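Local coordinates for lactose Operon Repressor (Escherichia coli, PDB 1JYE), which represses transcription of the lactose operon by binding operator DNA, here as a dimeric, C-terminally truncated variant with decreased operator affinity, at residues Q180-S191 against I210-W220; S279-K290 against V321-T329. The protein carries 1 engineered substitution. One frame throughout, in Å; residues are numbered along the deposited sequence.

Interaction 1: Q180-S191 against I210-W220; sequences QQIALLAGPLSS and IQPIAEREGDW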
loop_
_atom_site.group_PDB
_atom_site.type_symbol
_atom_site.label_atom_id
_atom_site.label_comp_id
_atom_site.label_asym_id
_atom_site.label_seq_id
_atom_site.Cartn_x
_atom_site.Cartn_y
_atom_site.Cartn_z
ATOM N N GLN A 180 2.317 -1.933 -33.074
ATOM C CA GLN A 180 1.337 -2.784 -33.744
ATOM C C GLN A 180 1.298 -4.168 -33.096
ATOM O O GLN A 180 0.293 -4.870 -33.185
ATOM C CB GLN A 180 1.688 -2.922 -35.228
ATOM C CG GLN A 180 1.662 -1.613 -36.002
ATOM C CD GLN A 180 0.270 -1.026 -36.120
ATOM O OE1 GLN A 180 -0.354 -0.669 -35.122
ATOM N NE2 GLN A 180 -0.226 -0.924 -37.350
ATOM N N GLN A 181 2.401 -4.557 -32.455
ATOM C CA GLN A 181 2.512 -5.849 -31.772
ATOM C C GLN A 181 2.341 -5.588 -30.282
ATOM O O GLN A 181 3.310 -5.305 -29.577
ATOM C CB GLN A 181 3.889 -6.469 -32.024
ATOM C CG GLN A 181 4.155 -6.871 -33.466
ATOM C CD GLN A 181 3.291 -8.032 -33.915
ATOM O OE1 GLN A 181 2.108 -7.865 -34.211
ATOM N NE2 GLN A 181 3.878 -9.222 -33.955
ATOM N N ILE A 182 1.109 -5.707 -29.804
ATOM C CA ILE A 182 0.801 -5.417 -28.411
ATOM C C ILE A 182 0.240 -6.587 -27.613
ATOM O O ILE A 182 -0.563 -7.371 -28.114
ATOM C CB ILE A 182 -0.191 -4.238 -28.351
ATOM C CG1 ILE A 182 0.426 -3.031 -29.067
ATOM C CG2 ILE A 182 -0.542 -3.899 -26.901
ATOM C CD1 ILE A 182 -0.517 -1.866 -29.267
ATOM N N ALA A 183 0.678 -6.704 -26.361
ATOM C CA ALA A 183 0.198 -7.763 -25.488
ATOM C C ALA A 183 -0.548 -7.119 -24.327
ATOM O O ALA A 183 -0.249 -5.987 -23.941
ATOM C CB ALA A 183 1.365 -8.600 -24.966
ATOM N N LEU A 184 -1.524 -7.841 -23.787
ATOM C CA LEU A 184 -2.325 -7.349 -22.675
ATOM C C LEU A 184 -2.131 -8.201 -21.432
ATOM O O LEU A 184 -2.085 -9.427 -21.514
ATOM C CB LEU A 184 -3.814 -7.371 -23.036
ATOM C CG LEU A 184 -4.254 -6.706 -24.342
ATOM C CD1 LEU A 184 -5.768 -6.876 -24.506
ATOM C CD2 LEU A 184 -3.873 -5.238 -24.335
ATOM N N LEU A 185 -2.006 -7.551 -20.280
ATOM C CA LEU A 185 -1.880 -8.269 -19.016
ATOM C C LEU A 185 -2.989 -7.711 -18.142
ATOM O O LEU A 185 -2.858 -6.634 -17.555
ATOM C CB LEU A 185 -0.513 -8.033 -18.364
ATOM C CG LEU A 185 -0.354 -8.652 -16.968
ATOM C CD1 LEU A 185 -0.770 -10.121 -16.985
ATOM C CD2 LEU A 185 1.094 -8.514 -16.518
ATOM N N ALA A 186 -4.090 -8.452 -18.078
ATOM C CA ALA A 186 -5.265 -8.041 -17.323
ATOM C C ALA A 186 -5.190 -8.353 -15.841
ATOM O O ALA A 186 -4.380 -9.169 -15.402
ATOM C CB ALA A 186 -6.510 -8.704 -17.921
ATOM N N GLY A 187 -6.045 -7.680 -15.077
ATOM C CA GLY A 187 -6.123 -7.927 -13.651
ATOM C C GLY A 187 -6.987 -9.166 -13.490
ATOM O O GLY A 187 -7.460 -9.710 -14.489
ATOM N N PRO A 188 -7.219 -9.640 -12.259
ATOM C CA PRO A 188 -8.045 -10.834 -12.056
ATOM C C PRO A 188 -9.466 -10.591 -12.556
ATOM O O PRO A 188 -10.147 -9.676 -12.100
ATOM C CB PRO A 188 -7.958 -11.054 -10.547
ATOM C CG PRO A 188 -7.792 -9.659 -10.010
ATOM C CD PRO A 188 -6.807 -9.048 -10.974
ATOM N N LEU A 189 -9.917 -11.415 -13.495
ATOM C CA LEU A 189 -11.244 -11.214 -14.061
ATOM C C LEU A 189 -12.417 -11.413 -13.111
ATOM O O LEU A 189 -13.564 -11.215 -13.495
ATOM C CB LEU A 189 -11.412 -12.062 -15.327
ATOM C CG LEU A 189 -10.398 -11.702 -16.421
ATOM C CD1 LEU A 189 -10.746 -12.461 -17.695
ATOM C CD2 LEU A 189 -10.409 -10.192 -16.684
ATOM N N SER A 190 -12.135 -11.790 -11.865
ATOM C CA SER A 190 -13.202 -11.945 -10.883
ATOM C C SER A 190 -13.610 -10.536 -10.450
ATOM O O SER A 190 -14.680 -10.333 -9.872
ATOM C CB SER A 190 -12.703 -12.737 -9.672
ATOM O OG SER A 190 -11.545 -12.134 -9.123
ATOM N N SER A 191 -12.746 -9.568 -10.750
ATOM C CA SER A 191 -12.976 -8.164 -10.408
ATOM C C SER A 191 -13.596 -7.363 -11.550
ATOM O O SER A 191 -13.053 -7.328 -12.652
ATOM C CB SER A 191 -11.655 -7.502 -10.010
ATOM O OG SER A 191 -11.730 -6.094 -10.160
ATOM N N ILE A 210 -6.224 -3.322 -34.642
ATOM C CA ILE A 210 -5.138 -4.127 -34.108
ATOM C C ILE A 210 -5.666 -5.225 -33.201
ATOM O O ILE A 210 -6.526 -4.983 -32.352
ATOM C CB ILE A 210 -4.165 -3.270 -33.261
ATOM C CG1 ILE A 210 -3.475 -2.232 -34.144
ATOM C CG2 ILE A 210 -3.144 -4.175 -32.570
ATOM C CD1 ILE A 210 -2.688 -1.199 -33.361
ATOM N N GLN A 211 -5.165 -6.439 -33.403
ATOM C CA GLN A 211 -5.524 -7.561 -32.550
ATOM C C GLN A 211 -4.259 -7.840 -31.736
ATOM O O GLN A 211 -3.174 -7.990 -32.298
ATOM C CB GLN A 211 -5.901 -8.791 -33.383
ATOM C CG GLN A 211 -7.283 -8.694 -34.019
ATOM C CD GLN A 211 -7.690 -9.975 -34.727
ATOM O OE1 GLN A 211 -7.056 -10.385 -35.693
ATOM N NE2 GLN A 211 -8.750 -10.616 -34.241
ATOM N N PRO A 212 -4.373 -7.884 -30.399
ATOM C CA PRO A 212 -3.186 -8.145 -29.576
ATOM C C PRO A 212 -2.570 -9.506 -29.883
ATOM O O PRO A 212 -3.288 -10.452 -30.211
ATOM C CB PRO A 212 -3.731 -8.052 -28.150
ATOM C CG PRO A 212 -5.151 -8.506 -28.297
ATOM C CD PRO A 212 -5.586 -7.799 -29.570
ATOM N N ILE A 213 -1.246 -9.613 -29.780
ATOM C CA ILE A 213 -0.594 -10.887 -30.069
ATOM C C ILE A 213 -0.678 -11.855 -28.900
ATOM O O ILE A 213 -0.308 -13.023 -29.022
ATOM C CB ILE A 213 0.887 -10.707 -30.480
ATOM C CG1 ILE A 213 1.697 -10.100 -29.334
ATOM C CG2 ILE A 213 0.972 -9.821 -31.709
ATOM C CD1 ILE A 213 3.189 -10.063 -29.623
ATOM N N ALA A 214 -1.164 -11.364 -27.765
ATOM C CA ALA A 214 -1.326 -12.197 -26.586
ATOM C C ALA A 214 -2.020 -11.428 -25.479
ATOM O O ALA A 214 -1.894 -10.209 -25.386
ATOM C CB ALA A 214 0.035 -12.691 -26.092
ATOM N N GLU A 215 -2.785 -12.146 -24.667
ATOM C CA GLU A 215 -3.453 -11.543 -23.527
ATOM C C GLU A 215 -3.438 -12.562 -22.404
ATOM O O GLU A 215 -3.738 -13.744 -22.605
ATOM C CB GLU A 215 -4.889 -11.093 -23.857
ATOM C CG GLU A 215 -5.885 -12.173 -24.253
ATOM C CD GLU A 215 -7.294 -11.608 -24.411
ATOM O OE1 GLU A 215 -7.928 -11.857 -25.458
ATOM O OE2 GLU A 215 -7.769 -10.909 -23.486
ATOM N N ARG A 216 -3.046 -12.096 -21.225
ATOM C CA ARG A 216 -2.959 -12.947 -20.053
ATOM C C ARG A 216 -3.667 -12.292 -18.882
ATOM O O ARG A 216 -4.169 -11.170 -18.996
ATOM C CB ARG A 216 -1.490 -13.223 -19.719
ATOM C CG ARG A 216 -0.857 -14.272 -20.632
ATOM C CD ARG A 216 0.661 -14.271 -20.530
ATOM N NE ARG A 216 1.252 -15.419 -21.215
ATOM C CZ ARG A 216 1.335 -16.640 -20.694
ATOM N NH1 ARG A 216 0.868 -16.880 -19.475
ATOM N NH2 ARG A 216 1.891 -17.625 -21.391
ATOM N N GLU A 217 -3.700 -12.999 -17.757
ATOM C CA GLU A 217 -4.384 -12.520 -16.564
ATOM C C GLU A 217 -3.522 -12.692 -15.318
ATOM O O GLU A 217 -2.957 -13.762 -15.090
ATOM C CB GLU A 217 -5.688 -13.303 -16.396
ATOM C CG GLU A 217 -6.541 -12.900 -15.210
ATOM C CD GLU A 217 -7.726 -13.830 -15.018
ATOM O OE1 GLU A 217 -8.043 -14.602 -15.956
ATOM O OE2 GLU A 217 -8.348 -13.789 -13.940
ATOM N N GLY A 218 -3.435 -11.633 -14.517
ATOM C CA GLY A 218 -2.654 -11.675 -13.290
ATOM C C GLY A 218 -3.557 -11.516 -12.079
ATOM O O GLY A 218 -4.760 -11.755 -12.176
ATOM N N ASP A 219 -3.001 -11.109 -10.938
ATOM C CA ASP A 219 -3.819 -10.949 -9.736
ATOM C C ASP A 219 -3.588 -9.638 -8.980
ATOM O O ASP A 219 -3.878 -9.555 -7.782
ATOM C CB ASP A 219 -3.598 -12.133 -8.778
ATOM C CG ASP A 219 -2.183 -12.185 -8.214
ATOM O OD1 ASP A 219 -1.435 -11.201 -8.368
ATOM O OD2 ASP A 219 -1.822 -13.216 -7.605
ATOM N N TRP A 220 -3.085 -8.629 -9.694
ATOM C CA TRP A 220 -2.786 -7.293 -9.160
ATOM C C TRP A 220 -1.391 -7.211 -8.533
ATOM O O TRP A 220 -0.886 -6.112 -8.292
ATOM C CB TRP A 220 -3.810 -6.855 -8.098
ATOM C CG TRP A 220 -5.244 -6.656 -8.556
ATOM C CD1 TRP A 220 -6.366 -7.087 -7.903
ATOM C CD2 TRP A 220 -5.711 -5.899 -9.688
ATOM N NE1 TRP A 220 -7.495 -6.645 -8.549
ATOM C CE2 TRP A 220 -7.124 -5.915 -9.646
ATOM C CE3 TRP A 220 -5.073 -5.207 -10.728
ATOM C CZ2 TRP A 220 -7.916 -5.265 -10.607
ATOM C CZ3 TRP A 220 -5.863 -4.558 -11.686
ATOM C CH2 TRP A 220 -7.269 -4.596 -11.613
HETATM O O HOH W 1 -0.762 -6.626 -31.667
#
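Pro188 sets its CD and CG edge over one face of the Trp220 indole, crossing it at about a right angle: CD stands 3.4 Å from the centroid of the five-membered ring, only 9° off the ring normal, a CH-pi contact. Gly187 CA covers the six-membered ring on the same face, 4.0 Å from that centroid. A CB on Gly187 would probably clash with the ring. Ser191 OG lies at the ring's edge, near CZ2. With CG beside its own backbone N (chi1 -65°), Trp220 carries the indole back over 187-188.

Glu217 reaches the turn that starts at Pro188 from another direction. An extended chain, with CG opposite the backbone N (chi1 -179°), brings OE2 to 2.9 Å from Leu189 N. The bond is nearly straight at the hydrogen, yet it meets OE2 from above the carboxylate plane. The Leu189 side chain crosses the same carboxylate at a slant, its CG 3.7 Å from Glu217 CD.

Between these ends, strands 182-186 and 214-217 run parallel, joined by the right-handed beta-alpha-beta crossover through helix 192-207 that is characteristic of the periplasmic binding protein-like fold. Leu184 gives its N to Ala214 O and takes Arg216 N on its O; Ala186 similarly bonds Arg216 O and Gly218 N. Leu184 packs its CB on Glu215 CB and its CG on Pro212 CB, on the side where Glu215 OE2 is hydrogen-bonded to His202 NE2 of the crossover helix. On the other face, Leu185 CD1 touches Arg216 CB, whose guanidinium leads away to a salt bridge with Glu235.

Where the strands begin, Ile213 N bonds Ile182 O, and one water accepts from Ile182 N while donating to Gln180 O and Gln211 O. Beside it, Ile213 CG2 meets the Gln181 amide, OE1 3.4 Å away.

Interaction 2: S279-K290 against V321-T329; sequences SSCYIPPLTTIK and VSLVKRKTT
Strands 288-290 and 322-324 pair antiparallel, their short axes at 137° and 4.6 Å apart, and Thr288 and Val324 form a hydrogen-bonded pair. Beyond it Arg326 lays its guanidinium between Ser280 CA on one face and Val324 CG1 on the opposite one. NH1 donates to Leu286 O (2.8 Å), in the carbonyl plane, and to Ser279 OG (3.0 Å), itself bonded to Thr276 O, while NH2 forms a salt bridge with Asp275. Replaced by alanine, Arg326 would lose its three side-chain polar links, which is likely to leave Leu286 O and the Asp275 carboxylate without this mate.

Thr287 OG1, turned beside its own backbone N (chi1 -69°), accepts from Arg326 N and meets Thr329 OG1 tip to tip at 2.9 Å. Thr328 OG1, also bonded to Val270 O, takes Thr287 N in a nearly straight bond (172°). Ile289 CD1 touches Leu323 CD1, whereas Pro285 lies alongside Lys327.

Ser280 and Pro285 pack against Met223 and Arg255 of the second subunit, respectively. Strand 288-290 edges a mixed sheet whose central strand is 316-324. Leu323 rests on helix 163-177, Leu286 on helix 247-259 and Thr329 on strand 269-271.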
loop_
_atom_site.group_PDB
_atom_site.type_symbol
_atom_site.label_atom_id
_atom_site.label_comp_id
_atom_site.label_asym_id
_atom_site.label_seq_id
_atom_site.Cartn_x
_atom_site.Cartn_y
_atom_site.Cartn_z
ATOM N N SER A 279 5.479 4.353 -8.596
ATOM C CA SER A 279 5.693 4.288 -10.039
ATOM C C SER A 279 6.664 5.311 -10.616
ATOM O O SER A 279 7.309 5.048 -11.628
ATOM C CB SER A 279 4.350 4.360 -10.790
ATOM O OG SER A 279 3.754 5.638 -10.689
ATOM N N SER A 280 6.778 6.470 -9.977
ATOM C CA SER A 280 7.685 7.502 -10.461
ATOM C C SER A 280 9.139 7.101 -10.232
ATOM O O SER A 280 10.055 7.712 -10.786
ATOM C CB SER A 280 7.403 8.825 -9.748
ATOM O OG SER A 280 7.639 8.701 -8.356
ATOM N N CYS A 281 9.354 6.078 -9.412
ATOM C CA CYS A 281 10.710 5.631 -9.123
ATOM C C CYS A 281 11.032 4.220 -9.592
ATOM O O CYS A 281 12.012 3.621 -9.154
ATOM C CB CYS A 281 11.007 5.784 -7.630
ATOM S SG CYS A 281 11.204 7.512 -7.150
ATOM N N TYR A 282 10.199 3.672 -10.472
ATOM C CA TYR A 282 10.495 2.355 -11.009
ATOM C C TYR A 282 11.682 2.580 -11.934
ATOM O O TYR A 282 12.019 3.723 -12.246
ATOM C CB TYR A 282 9.311 1.801 -11.815
ATOM C CG TYR A 282 8.164 1.281 -10.979
ATOM C CD1 TYR A 282 8.252 1.218 -9.587
ATOM C CD2 TYR A 282 6.999 0.807 -11.587
ATOM C CE1 TYR A 282 7.214 0.693 -8.825
ATOM C CE2 TYR A 282 5.958 0.282 -10.834
ATOM C CZ TYR A 282 6.070 0.225 -9.458
ATOM O OH TYR A 282 5.050 -0.313 -8.713
ATOM N N ILE A 283 12.313 1.499 -12.377
ATOM C CA ILE A 283 13.462 1.613 -13.262
ATOM C C ILE A 283 13.185 0.977 -14.620
ATOM O O ILE A 283 13.205 -0.247 -14.751
ATOM C CB ILE A 283 14.704 0.936 -12.645
ATOM C CG1 ILE A 283 15.007 1.559 -11.280
ATOM C CG2 ILE A 283 15.896 1.086 -13.582
ATOM C CD1 ILE A 283 16.143 0.880 -10.531
ATOM N N PRO A 284 12.902 1.802 -15.646
ATOM C CA PRO A 284 12.829 3.266 -15.573
ATOM C C PRO A 284 11.438 3.723 -15.130
ATOM O O PRO A 284 10.519 2.907 -15.032
ATOM C CB PRO A 284 13.151 3.689 -17.001
ATOM C CG PRO A 284 12.501 2.620 -17.801
ATOM C CD PRO A 284 12.873 1.352 -17.050
ATOM N N PRO A 285 11.268 5.027 -14.845
ATOM C CA PRO A 285 9.963 5.544 -14.416
ATOM C C PRO A 285 8.856 5.092 -15.363
ATOM O O PRO A 285 8.997 5.157 -16.584
ATOM C CB PRO A 285 10.185 7.049 -14.403
ATOM C CG PRO A 285 11.603 7.132 -13.890
ATOM C CD PRO A 285 12.302 6.075 -14.734
ATOM N N LEU A 286 7.756 4.651 -14.769
ATOM C CA LEU A 286 6.623 4.086 -15.497
ATOM C C LEU A 286 5.526 4.987 -16.058
ATOM O O LEU A 286 4.912 5.771 -15.337
ATOM C CB LEU A 286 5.977 3.022 -14.603
ATOM C CG LEU A 286 4.744 2.280 -15.120
ATOM C CD1 LEU A 286 5.135 1.402 -16.306
ATOM C CD2 LEU A 286 4.160 1.430 -13.996
ATOM N N THR A 287 5.279 4.852 -17.357
ATOM C CA THR A 287 4.205 5.591 -18.011
ATOM C C THR A 287 2.964 4.868 -17.513
ATOM O O THR A 287 2.912 3.639 -17.538
ATOM C CB THR A 287 4.288 5.466 -19.539
ATOM O OG1 THR A 287 5.443 6.171 -20.004
ATOM C CG2 THR A 287 3.037 6.044 -20.196
ATOM N N THR A 288 1.960 5.618 -17.078
ATOM C CA THR A 288 0.775 4.987 -16.519
ATOM C C THR A 288 -0.475 5.858 -16.638
ATOM O O THR A 288 -0.433 6.953 -17.197
ATOM C CB THR A 288 1.052 4.661 -15.028
ATOM O OG1 THR A 288 -0.066 3.988 -14.447
ATOM C CG2 THR A 288 1.346 5.949 -14.254
ATOM N N ILE A 289 -1.587 5.343 -16.120
ATOM C CA ILE A 289 -2.861 6.053 -16.131
ATOM C C ILE A 289 -3.164 6.454 -14.695
ATOM O O ILE A 289 -3.293 5.602 -13.814
ATOM C CB ILE A 289 -4.008 5.155 -16.631
ATOM C CG1 ILE A 289 -3.694 4.639 -18.038
ATOM C CG2 ILE A 289 -5.323 5.924 -16.591
ATOM C CD1 ILE A 289 -3.486 5.729 -19.072
ATOM N N LYS A 290 -3.279 7.753 -14.456
ATOM C CA LYS A 290 -3.548 8.225 -13.110
ATOM C C LYS A 290 -4.996 8.104 -12.661
ATOM O O LYS A 290 -5.909 8.596 -13.324
ATOM C CB LYS A 290 -3.108 9.685 -12.966
ATOM C CG LYS A 290 -3.434 10.291 -11.602
ATOM C CD LYS A 290 -2.932 11.728 -11.516
ATOM C CE LYS A 290 -3.237 12.342 -10.158
ATOM N NZ LYS A 290 -2.685 13.721 -10.054
ATOM N N VAL A 321 -9.581 10.509 -15.626
ATOM C CA VAL A 321 -8.271 9.898 -15.459
ATOM C C VAL A 321 -7.388 10.600 -16.481
ATOM O O VAL A 321 -7.888 11.310 -17.359
ATOM C CB VAL A 321 -8.283 8.375 -15.749
ATOM C CG1 VAL A 321 -9.186 7.665 -14.745
ATOM C CG2 VAL A 321 -8.754 8.106 -17.185
ATOM N N SER A 322 -6.080 10.422 -16.366
ATOM C CA SER A 322 -5.165 11.055 -17.301
ATOM C C SER A 322 -3.953 10.173 -17.536
ATOM O O SER A 322 -3.658 9.277 -16.745
ATOM C CB SER A 322 -4.720 12.421 -16.769
ATOM O OG SER A 322 -3.992 12.286 -15.562
ATOM N N LEU A 323 -3.264 10.425 -18.642
ATOM C CA LEU A 323 -2.071 9.675 -18.999
ATOM C C LEU A 323 -0.850 10.391 -18.442
ATOM O O LEU A 323 -0.691 11.597 -18.628
ATOM C CB LEU A 323 -1.945 9.584 -20.521
ATOM C CG LEU A 323 -0.651 9.006 -21.099
ATOM C CD1 LEU A 323 -0.567 7.519 -20.786
ATOM C CD2 LEU A 323 -0.626 9.233 -22.613
ATOM N N VAL A 324 0.004 9.644 -17.752
ATOM C CA VAL A 324 1.227 10.205 -17.186
ATOM C C VAL A 324 2.369 9.597 -17.989
ATOM O O VAL A 324 2.687 8.421 -17.833
ATOM C CB VAL A 324 1.384 9.824 -15.699
ATOM C CG1 VAL A 324 2.672 10.417 -15.146
ATOM C CG2 VAL A 324 0.181 10.321 -14.906
ATOM N N LYS A 325 2.966 10.392 -18.868
ATOM C CA LYS A 325 4.053 9.907 -19.705
ATOM C C LYS A 325 5.388 9.952 -18.987
ATOM O O LYS A 325 5.814 11.008 -18.522
ATOM C CB LYS A 325 4.150 10.735 -20.990
ATOM C CG LYS A 325 2.922 10.655 -21.884
ATOM C CD LYS A 325 3.120 11.489 -23.145
ATOM C CE LYS A 325 1.880 11.479 -24.024
ATOM N NZ LYS A 325 2.081 12.293 -25.257
ATOM N N ARG A 326 6.043 8.802 -18.897
ATOM C CA ARG A 326 7.345 8.742 -18.254
ATOM C C ARG A 326 8.411 8.129 -19.166
ATOM O O ARG A 326 8.537 8.536 -20.323
ATOM C CB ARG A 326 7.248 8.003 -16.912
ATOM C CG ARG A 326 6.361 8.731 -15.903
ATOM C CD ARG A 326 6.745 8.400 -14.461
ATOM N NE ARG A 326 5.920 9.110 -13.485
ATOM C CZ ARG A 326 4.911 8.566 -12.809
ATOM N NH1 ARG A 326 4.580 7.293 -12.997
ATOM N NH2 ARG A 326 4.241 9.293 -11.927
ATOM N N LYS A 327 9.150 7.137 -18.677
ATOM C CA LYS A 327 10.245 6.562 -19.456
ATOM C C LYS A 327 10.094 5.147 -20.001
ATOM O O LYS A 327 11.055 4.597 -20.541
ATOM C CB LYS A 327 11.528 6.608 -18.618
ATOM C CG LYS A 327 11.899 7.991 -18.100
ATOM C CD LYS A 327 12.288 8.917 -19.236
ATOM C CE LYS A 327 12.757 10.264 -18.712
ATOM N NZ LYS A 327 13.182 11.157 -19.824
ATOM N N THR A 328 8.912 4.555 -19.883
ATOM C CA THR A 328 8.733 3.184 -20.346
ATOM C C THR A 328 8.033 3.020 -21.690
ATOM O O THR A 328 7.724 1.897 -22.089
ATOM C CB THR A 328 7.961 2.362 -19.307
ATOM O OG1 THR A 328 6.700 2.990 -19.052
ATOM C CG2 THR A 328 8.756 2.277 -17.997
ATOM N N THR A 329 7.790 4.128 -22.381
ATOM C CA THR A 329 7.129 4.075 -23.683
ATOM C C THR A 329 7.876 4.868 -24.750
ATOM O O THR A 329 8.085 6.079 -24.625
ATOM C CB THR A 329 5.675 4.596 -23.603
ATOM O OG1 THR A 329 5.645 5.855 -22.919
ATOM C CG2 THR A 329 4.793 3.598 -22.874
#

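Interaction 1 closes before interaction 2 opens along the chain. Their centres lie 18 Å apart and their nearest atoms about 8 Å apart, so neither touches the other. The core sheet connects them indirectly: strand 182-186 is bonded on its second side to strand 241-244, which neighbours strand 269-271, and Thr287 and Thr328 have backbone bonds to Gly272 and Val270. Interaction 1 includes one edge strand of that sheet, 214-217, whereas interaction 2 lies beside the other, 269-271. A glycerol, probably from crystallisation, sits about 4 Å from the Trp220 side chain and may mark the sugar-binding cleft of this family. The second subunit reaches only interaction 2, where Ile283 meets its own counterpart.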